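Local coordinates for protein At4g34840 (Arabidopsis thaliana, PDB 3BSF) that belongs to the phosphorylase superfamily, is named a nucleosidase, and holds adenine in a pocket of its alpha/beta fold, at residues 18-32 and 232-244. Numbering follows the deposited sequence.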
# COMPACT_ATOMS: atom_id res chain seq x y z
N PHE A 18 18.64 0.99 -2.47
CA PHE A 18 17.86 1.75 -3.44
C PHE A 18 16.55 1.03 -3.71
O PHE A 18 16.54 -0.17 -3.97
CB PHE A 18 18.60 1.86 -4.75
CG PHE A 18 19.61 2.95 -4.78
CD1 PHE A 18 19.25 4.23 -5.16
CD2 PHE A 18 20.92 2.70 -4.39
CE1 PHE A 18 20.18 5.26 -5.16
CE2 PHE A 18 21.87 3.72 -4.38
CZ PHE A 18 21.50 5.00 -4.76
N ILE A 19 15.45 1.77 -3.66
CA ILE A 19 14.13 1.20 -3.95
C ILE A 19 13.64 1.78 -5.30
O ILE A 19 13.44 2.99 -5.42
CB ILE A 19 13.11 1.54 -2.83
CG1 ILE A 19 13.57 0.93 -1.50
CG2 ILE A 19 11.73 1.03 -3.20
CD1 ILE A 19 13.56 -0.61 -1.47
N VAL A 20 13.49 0.93 -6.31
CA VAL A 20 13.00 1.41 -7.60
C VAL A 20 11.77 0.61 -8.04
O VAL A 20 11.76 -0.62 -7.94
CB VAL A 20 14.11 1.34 -8.69
CG1 VAL A 20 15.40 1.91 -8.13
CG2 VAL A 20 14.30 -0.09 -9.17
N ALA A 21 10.74 1.31 -8.51
CA ALA A 21 9.49 0.68 -8.94
C ALA A 21 9.67 -0.15 -10.19
O ALA A 21 9.14 -1.25 -10.30
CB ALA A 21 8.41 1.75 -9.19
N MET A 22 10.42 0.41 -11.14
CA MET A 22 10.68 -0.28 -12.39
C MET A 22 12.16 -0.57 -12.57
O MET A 22 13.01 0.29 -12.33
CB MET A 22 10.19 0.57 -13.56
CG MET A 22 8.74 0.95 -13.44
SD MET A 22 8.13 1.64 -15.00
CE MET A 22 9.24 3.05 -15.26
N GLN A 23 12.47 -1.79 -12.99
CA GLN A 23 13.86 -2.14 -13.19
C GLN A 23 14.45 -1.32 -14.34
O GLN A 23 15.65 -1.03 -14.36
CB GLN A 23 13.98 -3.62 -13.48
CG GLN A 23 15.40 -4.10 -13.41
CD GLN A 23 15.55 -5.50 -13.92
OE1 GLN A 23 14.81 -6.39 -13.52
NE2 GLN A 23 16.53 -5.70 -14.79
N LYS A 24 13.61 -0.95 -15.29
CA LYS A 24 14.06 -0.16 -16.43
C LYS A 24 14.74 1.11 -15.92
O LYS A 24 15.83 1.46 -16.38
CB LYS A 24 12.88 0.25 -17.32
CG LYS A 24 12.23 -0.88 -18.06
CD LYS A 24 11.18 -0.39 -19.08
CE LYS A 24 9.95 0.23 -18.41
NZ LYS A 24 8.80 0.34 -19.36
N GLU A 25 14.11 1.79 -14.97
CA GLU A 25 14.65 3.03 -14.44
C GLU A 25 16.04 2.89 -13.82
O GLU A 25 16.88 3.79 -13.94
CB GLU A 25 13.68 3.59 -13.39
CG GLU A 25 12.26 3.70 -13.88
CD GLU A 25 11.34 4.29 -12.83
OE1 GLU A 25 11.35 3.80 -11.68
OE2 GLU A 25 10.59 5.24 -13.17
N ALA A 26 16.30 1.75 -13.19
CA ALA A 26 17.58 1.52 -12.54
C ALA A 26 18.67 0.95 -13.44
O ALA A 26 19.86 1.17 -13.19
CB ALA A 26 17.37 0.59 -11.34
N GLN A 27 18.26 0.23 -14.48
CA GLN A 27 19.21 -0.42 -15.39
C GLN A 27 20.55 0.27 -15.61
O GLN A 27 21.58 -0.30 -15.26
CB GLN A 27 18.54 -0.70 -16.74
CG GLN A 27 19.18 -1.84 -17.50
CD GLN A 27 19.34 -3.09 -16.64
OE1 GLN A 27 20.44 -3.38 -16.14
NE2 GLN A 27 18.24 -3.82 -16.45
N PRO A 28 20.56 1.51 -16.17
CA PRO A 28 21.82 2.22 -16.42
C PRO A 28 22.78 2.21 -15.22
O PRO A 28 23.96 1.86 -15.35
CB PRO A 28 21.35 3.64 -16.75
CG PRO A 28 20.03 3.43 -17.37
CD PRO A 28 19.41 2.39 -16.45
N LEU A 29 22.26 2.59 -14.06
CA LEU A 29 23.06 2.62 -12.85
C LEU A 29 23.67 1.23 -12.65
O LEU A 29 24.88 1.10 -12.48
CB LEU A 29 22.19 3.00 -11.65
CG LEU A 29 22.89 3.04 -10.29
CD1 LEU A 29 23.96 4.13 -10.30
CD2 LEU A 29 21.88 3.28 -9.18
N ILE A 30 22.82 0.19 -12.69
CA ILE A 30 23.25 -1.20 -12.52
C ILE A 30 24.44 -1.52 -13.43
O ILE A 30 25.39 -2.19 -13.04
CB ILE A 30 22.09 -2.20 -12.82
CG1 ILE A 30 20.92 -1.95 -11.86
CG2 ILE A 30 22.56 -3.63 -12.65
CD1 ILE A 30 19.75 -2.87 -12.08
N ASN A 31 24.37 -1.01 -14.66
CA ASN A 31 25.44 -1.24 -15.61
C ASN A 31 26.72 -0.51 -15.24
O ASN A 31 27.77 -1.13 -15.15
CB ASN A 31 24.99 -0.82 -17.01
CG ASN A 31 23.83 -1.65 -17.52
OD1 ASN A 31 23.72 -2.83 -17.18
ND2 ASN A 31 22.98 -1.06 -18.35
N ARG A 32 26.63 0.80 -15.01
CA ARG A 32 27.81 1.58 -14.68
C ARG A 32 28.54 1.07 -13.45
O ARG A 32 29.78 1.03 -13.42
CB ARG A 32 27.46 3.07 -14.48
CG ARG A 32 28.68 3.99 -14.51
CD ARG A 32 28.34 5.46 -14.23
NE ARG A 32 27.28 5.97 -15.10
CZ ARG A 32 26.99 7.26 -15.26
NH1 ARG A 32 27.70 8.18 -14.62
NH2 ARG A 32 26.01 7.63 -16.08
N THR A 232 15.75 9.00 -17.98
CA THR A 232 16.20 7.83 -17.22
C THR A 232 17.73 7.76 -17.30
O THR A 232 18.40 7.14 -16.46
CB THR A 232 15.62 6.52 -17.79
OG1 THR A 232 15.55 5.53 -16.75
CG2 THR A 232 16.49 6.00 -18.92
N ALA A 233 18.27 8.41 -18.32
CA ALA A 233 19.70 8.47 -18.55
C ALA A 233 20.27 9.55 -17.63
O ALA A 233 21.18 9.29 -16.86
CB ALA A 233 19.98 8.80 -20.00
N LYS A 234 19.72 10.76 -17.73
CA LYS A 234 20.16 11.88 -16.91
C LYS A 234 20.02 11.51 -15.43
O LYS A 234 20.85 11.89 -14.60
CB LYS A 234 19.32 13.12 -17.21
CG LYS A 234 19.63 14.36 -16.36
CD LYS A 234 20.94 15.04 -16.74
CE LYS A 234 21.16 16.33 -15.95
NZ LYS A 234 21.39 16.12 -14.49
N LEU A 235 18.97 10.76 -15.10
CA LEU A 235 18.74 10.33 -13.73
C LEU A 235 19.92 9.47 -13.27
O LEU A 235 20.49 9.70 -12.21
CB LEU A 235 17.43 9.53 -13.65
CG LEU A 235 16.87 9.22 -12.26
CD1 LEU A 235 16.49 10.52 -11.55
CD2 LEU A 235 15.66 8.32 -12.40
N ASP A 236 20.27 8.47 -14.08
CA ASP A 236 21.39 7.59 -13.76
C ASP A 236 22.64 8.42 -13.48
O ASP A 236 23.20 8.34 -12.39
CB ASP A 236 21.65 6.64 -14.93
CG ASP A 236 23.07 6.10 -14.93
OD1 ASP A 236 23.49 5.56 -13.88
OD2 ASP A 236 23.77 6.20 -15.97
N GLU A 237 23.08 9.20 -14.47
CA GLU A 237 24.26 10.05 -14.33
C GLU A 237 24.24 10.77 -12.98
O GLU A 237 25.26 10.88 -12.30
CB GLU A 237 24.28 11.09 -15.47
CG GLU A 237 25.26 12.25 -15.25
CD GLU A 237 24.82 13.53 -15.96
OE1 GLU A 237 24.70 13.51 -17.21
OE2 GLU A 237 24.59 14.55 -15.26
N SER A 238 23.06 11.24 -12.60
CA SER A 238 22.88 11.96 -11.35
C SER A 238 23.02 11.10 -10.09
O SER A 238 23.69 11.50 -9.13
CB SER A 238 21.51 12.64 -11.35
OG SER A 238 21.40 13.52 -12.45
N LEU A 239 22.37 9.94 -10.08
CA LEU A 239 22.44 9.05 -8.93
C LEU A 239 23.90 8.65 -8.66
O LEU A 239 24.35 8.63 -7.52
CB LEU A 239 21.57 7.81 -9.16
CG LEU A 239 20.07 8.10 -9.24
CD1 LEU A 239 19.35 6.93 -9.86
CD2 LEU A 239 19.53 8.41 -7.86
N THR A 240 24.64 8.35 -9.72
CA THR A 240 26.04 7.99 -9.59
C THR A 240 26.78 9.05 -8.78
O THR A 240 27.41 8.75 -7.74
CB THR A 240 26.69 7.87 -10.97
OG1 THR A 240 25.98 6.89 -11.74
CG2 THR A 240 28.16 7.47 -10.82
N LYS A 241 26.71 10.29 -9.25
CA LYS A 241 27.38 11.41 -8.60
C LYS A 241 26.87 11.60 -7.16
O LYS A 241 27.56 12.18 -6.32
CB LYS A 241 27.18 12.70 -9.41
CG LYS A 241 27.82 12.70 -10.82
CD LYS A 241 29.36 12.65 -10.80
CE LYS A 241 29.98 12.71 -12.21
NZ LYS A 241 29.81 11.45 -13.02
N VAL A 242 25.66 11.11 -6.88
CA VAL A 242 25.10 11.20 -5.52
C VAL A 242 25.78 10.14 -4.65
O VAL A 242 26.17 10.41 -3.52
CB VAL A 242 23.56 10.93 -5.50
CG1 VAL A 242 23.03 11.02 -4.09
CG2 VAL A 242 22.85 11.93 -6.38
N ILE A 243 25.92 8.93 -5.20
CA ILE A 243 26.56 7.80 -4.51
C ILE A 243 27.99 8.19 -4.24
O ILE A 243 28.53 7.95 -3.16
CB ILE A 243 26.62 6.52 -5.38
CG1 ILE A 243 25.22 5.95 -5.61
CG2 ILE A 243 27.49 5.48 -4.69
CD1 ILE A 243 25.21 4.69 -6.47
N ASP A 244 28.59 8.77 -5.27
CA ASP A 244 29.96 9.23 -5.24
C ASP A 244 30.21 10.27 -4.12
O ASP A 244 31.27 10.27 -3.49
CB ASP A 244 30.29 9.84 -6.61
CG ASP A 244 31.76 10.09 -6.80
OD1 ASP A 244 32.11 11.07 -7.50
OD2 ASP A 244 32.56 9.30 -6.25
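Asp236 of helix 232-244 reaches Pro28, Leu29 and Arg32 on helix 23-32. Its CB packs on the ring of Pro28, 3.5 Å from that residue's CB, and CG lies just as near the same proline atom. The two carboxylate oxygens face different residues. OD1 faces the backbone of Leu29; Leu29 N is near, but at too poor an angle for a hydrogen bond. OD2 pairs with the guanidinium of Arg32: NH2 stands 2.7 Å away in a salt bridge whose hydrogen bond is weak, with an N-H...O angle of 125° and the guanidinium plane almost perpendicular to the carboxylate. Arg32 gets there by bending at chi3 (-53°), which lays one guanidinium face over Thr240 OG1. That hydroxyl in turn donates to Asp236 O, 3.2 Å away, from above the carbonyl plane.

Away from these polar groups the contact becomes apolar. Leu29 CD1 reaches Ile243 CD1 at 4.1 Å, and the Phe18 ring meets Ile243 CG1 through CZ at 3.9 Å and Leu239 CD2 through CE1. The two helices run at 49° to each other, their axes 8.4 Å apart at closest approach. Both pack on one side of the central mixed sheet in the alpha/beta fold of the phosphorylase superfamily: on strand 59-65, parallel to Phe18's strand 15-19, Ile61 touches Phe18, Ile63 touches both Phe18 and Leu29, and Ile243 reaches Leu59 and Tyr56.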